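PDB 3LW3: HP0420 homologue from Helicobacter felis, which is of unknown function but has the hotdog fold common among acyl-CoA thioesterases, so it may act on acyl thioesters. Local coordinates for the interface of chains A and B. Coordinates in Å, arbitrary orientation; residue numbers count along the deposited sequence, not the author numbering. Chains: chain A/B, HP0420 homologue.

Contact 1: the interface of chains A and B. Residues chain A 19, 27, 62, 65-66, 79; chain B 56-58.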
ATOM      1  N   CYS A  19     -16.190  -3.139   4.611  1.00 24.78           N
ATOM      2  CA  CYS A  19     -15.751  -1.777   4.304  1.00 24.24           C
ATOM      3  C   CYS A  19     -16.898  -0.776   4.090  1.00 25.37           C
ATOM      4  O   CYS A  19     -16.902  -0.050   3.090  1.00 26.35           O
ATOM      5  CB  CYS A  19     -14.860  -1.780   3.070  1.00 26.54           C
ATOM      6  SG  CYS A  19     -13.209  -2.377   3.387  1.00 24.67           S
ATOM      7  N   CYS A  27     -10.364   4.493  -4.064  1.00 27.00           N
ATOM      8  CA  CYS A  27      -9.885   3.103  -4.030  1.00 25.10           C
ATOM      9  C   CYS A  27     -10.148   2.429  -5.368  1.00 24.79           C
ATOM     10  O   CYS A  27      -9.280   2.359  -6.186  1.00 25.12           O
ATOM     11  CB  CYS A  27     -10.548   2.331  -2.876  1.00 26.13           C
ATOM     12  SG  CYS A  27     -10.026   0.616  -2.677  1.00 25.71           S
ATOM     13  N   GLY A  62      -4.344  -1.122  -1.988  1.00 17.16           N
ATOM     14  CA  GLY A  62      -5.655  -0.727  -1.485  1.00 16.55           C
ATOM     15  C   GLY A  62      -6.761  -1.337  -2.356  1.00 17.37           C
ATOM     16  O   GLY A  62      -7.713  -1.920  -1.833  1.00 16.45           O
ATOM     17  N   SER A  65      -6.817  -5.124  -1.887  1.00 17.10           N
ATOM     18  CA  SER A  65      -7.325  -5.360  -0.542  1.00 17.58           C
ATOM     19  C   SER A  65      -8.845  -5.319  -0.510  1.00 17.15           C
ATOM     20  O   SER A  65      -9.497  -6.186   0.112  1.00 18.05           O
ATOM     21  CB  SER A  65      -6.759  -4.302   0.439  1.00 17.42           C
ATOM     22  OG  SER A  65      -5.344  -4.528   0.663  1.00 18.18           O
ATOM     23  N   PHE A  66      -9.408  -4.291  -1.153  1.00 16.40           N
ATOM     24  CA  PHE A  66     -10.854  -4.148  -1.250  1.00 16.84           C
ATOM     25  C   PHE A  66     -11.445  -5.354  -1.990  1.00 17.18           C
ATOM     26  O   PHE A  66     -12.397  -5.963  -1.501  1.00 17.58           O
ATOM     27  CB  PHE A  66     -11.181  -2.826  -1.931  1.00 17.66           C
ATOM     28  CG  PHE A  66     -12.657  -2.554  -2.073  1.00 19.01           C
ATOM     29  CD1 PHE A  66     -13.539  -2.806  -1.032  1.00 18.82           C
ATOM     30  CD2 PHE A  66     -13.148  -1.980  -3.256  1.00 20.46           C
ATOM     31  CE1 PHE A  66     -14.934  -2.493  -1.187  1.00 21.50           C
ATOM     32  CE2 PHE A  66     -14.466  -1.702  -3.413  1.00 21.61           C
ATOM     33  CZ  PHE A  66     -15.364  -1.970  -2.383  1.00 22.44           C
ATOM     34  N   ILE A  79      -7.814  -7.725   7.186  1.00 19.10           N
ATOM     35  CA  ILE A  79      -6.649  -8.255   6.465  1.00 18.46           C
ATOM     36  C   ILE A  79      -5.507  -8.296   7.496  1.00 19.22           C
ATOM     37  O   ILE A  79      -5.114  -7.254   8.083  1.00 19.83           O
ATOM     38  CB  ILE A  79      -6.262  -7.381   5.209  1.00 19.43           C
ATOM     39  CG1 ILE A  79      -7.276  -7.571   4.085  1.00 19.64           C
ATOM     40  CG2 ILE A  79      -4.845  -7.753   4.670  1.00 17.99           C
ATOM     41  CD1 ILE A  79      -7.311  -6.467   3.150  1.00 18.90           C
TER
ATOM     42  N   HIS B  56      -8.220   1.355   6.270  1.00 15.47           N
ATOM     43  CA  HIS B  56      -8.014   0.468   5.139  1.00 16.68           C
ATOM     44  C   HIS B  56      -6.557   0.045   4.929  1.00 15.94           C
ATOM     45  O   HIS B  56      -5.623   0.889   5.033  1.00 15.13           O
ATOM     46  CB  HIS B  56      -8.478   1.138   3.861  1.00 16.78           C
ATOM     47  CG  HIS B  56      -8.640   0.174   2.737  1.00 18.44           C
ATOM     48  ND1 HIS B  56      -8.051   0.335   1.511  1.00 20.16           N
ATOM     49  CD2 HIS B  56      -9.339  -0.982   2.672  1.00 16.42           C
ATOM     50  CE1 HIS B  56      -8.386  -0.682   0.727  1.00 18.12           C
ATOM     51  NE2 HIS B  56      -9.179  -1.479   1.408  1.00 19.79           N
ATOM     52  N   ALA B  57      -6.364  -1.248   4.643  1.00 15.63           N
ATOM     53  CA  ALA B  57      -5.019  -1.775   4.422  1.00 15.83           C
ATOM     54  C   ALA B  57      -4.216  -0.985   3.374  1.00 15.66           C
ATOM     55  O   ALA B  57      -2.981  -0.925   3.489  1.00 17.08           O
ATOM     56  CB  ALA B  57      -5.059  -3.266   4.051  1.00 16.29           C
ATOM     57  N   GLY B  58      -4.862  -0.416   2.351  1.00 14.75           N
ATOM     58  CA  GLY B  58      -4.130   0.383   1.379  1.00 15.63           C
ATOM     59  C   GLY B  58      -3.358   1.531   2.037  1.00 15.83           C
ATOM     60  O   GLY B  58      -2.211   1.794   1.653  1.00 16.69           O
TER
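A chi1 of -165° sends the imidazole of B:His56 away from its own backbone N and across to helix 57-72 of chain A, while chi1 of -71° in A:Ser65 sets OG beside the backbone N and turns it towards B:Ala57. The histidine comes in edge-on: the carbonyl carbon of A:Gly62 and the amide N of A:Phe66 both lie at the rim of the ring, in its plane. Its CE1 packs 3.5 Å from CA of A:Gly62, and its NE2 is 3.8 Å from CB of A:Ser65. Two glycines meet here, and without side chains their backbones approach to 3.4 Å between CA of A:Gly62 and CA of B:Gly58. Serine is small enough to back one face of the imidazole with CB, and its hydroxyl OG touches the methyl CB of B:Ala57 at 3.6 Å. The same methyl meets CD1 of A:Ile79 at 4.0 Å, an apolar contact with the neighbouring sheet. Two sulfurs flank the other face obliquely. SG of A:Cys27 is 4.0 Å from CE1 of B:His56. SG of A:Cys19 is 4.2 Å from CD2 of B:His56. B:His56 immediately precedes helix 57-72 of its chain, a place where related hotdog proteins often carry active-site residues, so a catalytic or binding role is possible. Here the start of that helix in chain B meets the middle of the same helix in chain A, with strand 77-86 flanking it.

Contact 2: the interface of chains A and B. Residues chain A 46, 51-52; chain B 20-21.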
ATOM      1  N   GLU A  46      -4.646  11.328 -10.696  1.00 29.58           N
ATOM      2  CA  GLU A  46      -3.372  11.991 -10.433  1.00 28.96           C
ATOM      3  C   GLU A  46      -2.990  12.018  -8.957  1.00 25.56           C
ATOM      4  O   GLU A  46      -1.802  11.885  -8.637  1.00 25.01           O
ATOM      5  CB  GLU A  46      -3.333  13.390 -11.047  1.00 32.87           C
ATOM      6  CG  GLU A  46      -2.830  13.325 -12.473  1.00 35.53           C
ATOM      7  CD  GLU A  46      -2.961  14.644 -13.186  1.00 43.95           C
ATOM      8  OE1 GLU A  46      -4.048  15.302 -13.074  1.00 45.20           O
ATOM      9  OE2 GLU A  46      -1.974  15.021 -13.864  1.00 46.87           O
ATOM     10  N   GLU A  51       5.110   8.822  -8.755  1.00 26.45           N
ATOM     11  CA  GLU A  51       5.798   9.604  -9.783  1.00 29.50           C
ATOM     12  C   GLU A  51       4.905   9.706 -11.014  1.00 30.19           C
ATOM     13  O   GLU A  51       3.805   9.155 -11.052  1.00 29.71           O
ATOM     14  CB  GLU A  51       7.207   9.065 -10.103  1.00 30.91           C
ATOM     15  CG  GLU A  51       8.359   9.361  -9.027  1.00 31.82           C
ATOM     16  CD  GLU A  51       8.922   8.010  -8.471  1.00 35.23           C
ATOM     17  OE1 GLU A  51       8.344   6.963  -8.864  1.00 37.47           O
ATOM     18  OE2 GLU A  51       9.919   7.930  -7.681  1.00 30.85           O
ATOM     19  N   ASP A  52       5.347  10.453 -12.013  1.00 33.85           N
ATOM     20  CA  ASP A  52       4.466  10.819 -13.116  1.00 34.04           C
ATOM     21  C   ASP A  52       3.918   9.587 -13.839  1.00 32.68           C
ATOM     22  O   ASP A  52       2.793   9.578 -14.319  1.00 33.73           O
ATOM     23  CB  ASP A  52       5.220  11.741 -14.067  1.00 36.19           C
ATOM     24  CG  ASP A  52       5.956  12.845 -13.320  1.00 40.30           C
ATOM     25  OD1 ASP A  52       6.979  12.540 -12.613  1.00 40.12           O
ATOM     26  OD2 ASP A  52       5.492  14.006 -13.425  1.00 42.97           O
TER
ATOM     27  N   THR B  20       8.324  11.974  -6.238  1.00 24.10           N
ATOM     28  CA  THR B  20       8.164  13.407  -6.327  1.00 25.85           C
ATOM     29  C   THR B  20       6.710  13.881  -6.461  1.00 25.77           C
ATOM     30  O   THR B  20       6.428  15.030  -6.127  1.00 27.69           O
ATOM     31  CB  THR B  20       9.057  14.038  -7.411  1.00 23.57           C
ATOM     32  OG1 THR B  20       8.663  13.600  -8.719  1.00 27.18           O
ATOM     33  CG2 THR B  20      10.529  13.686  -7.132  1.00 26.53           C
ATOM     34  N   ARG B  21       5.799  13.036  -6.932  1.00 24.83           N
ATOM     35  CA  ARG B  21       4.424  13.480  -7.128  1.00 25.66           C
ATOM     36  C   ARG B  21       3.522  13.128  -5.933  1.00 24.68           C
ATOM     37  O   ARG B  21       2.369  13.519  -5.917  1.00 24.25           O
ATOM     38  CB  ARG B  21       3.813  12.906  -8.409  1.00 28.00           C
ATOM     39  CG  ARG B  21       4.602  13.101  -9.697  1.00 31.12           C
ATOM     40  CD  ARG B  21       4.307  14.446 -10.373  1.00 33.61           C
ATOM     41  NE  ARG B  21       2.877  14.797 -10.402  1.00 35.97           N
ATOM     42  CZ  ARG B  21       2.046  14.570 -11.427  1.00 36.76           C
ATOM     43  NH1 ARG B  21       2.475  13.966 -12.542  1.00 37.05           N
ATOM     44  NH2 ARG B  21       0.770  14.940 -11.333  1.00 38.34           N
TER
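B:Arg21 reaches between two acidic side chains of chain A and presents the edge of its guanidinium group to both. The side chains of B:Arg21 and A:Asp52 cross at about a right angle, with the carboxylate and guanidinium planes 54° apart, so the two groups do not form a flat, two-pronged pair. Instead the terminal nitrogen NH1 donates a hydrogen bond of 3.1 Å to the carboxylate oxygen OD2 of A:Asp52, meeting it from above the carboxylate plane. This salt bridge is therefore directional but far from coplanar. The other terminal nitrogen, NH2 of B:Arg21, faces A:Glu46, whose extended chain brings OE2 to 3.7 Å; with those two planes 79° apart, this is a looser, mainly electrostatic pairing. Arginine fits the place because its separate terminal nitrogens can address two carboxylates at once, while bends at chi2 (-86°) and chi3 fold its methylenes against the chain A backbone. There CG of B:Arg21 lies 3.7 Å from CA of A:Glu51. CD of B:Arg21 packs 3.7 Å from CG of A:Asp52. CG of A:Glu51 lies 3.8 Å from the backbone N of B:Thr20. Chain B supplies the loop just before 3-10 helix 24-26; chain A supplies 3-10 helix 46-48, the one-residue strand at 51 and the loop residue A:Asp52, on the stretch leading towards its helix 57-72.

About 21 Å separates the C-alpha centres of contact 1 and contact 2. They share no residue, but adjoining segments recur with the chains exchanged: residue 19 of chain A in contact 1 sits next in sequence to residues 20 and 21, used by chain B in contact 2, and the run 46 to 52 leads on to 56 to 58. Contact 1 adds the middle of helix 57-72 and strand 77-86. Two-fold symmetry repeats both contacts, so compact helix packing is accompanied by charged clamps. Pairing of this kind is common in hotdog proteins, and the dimer is plausibly biological, though the structure alone does not prove it.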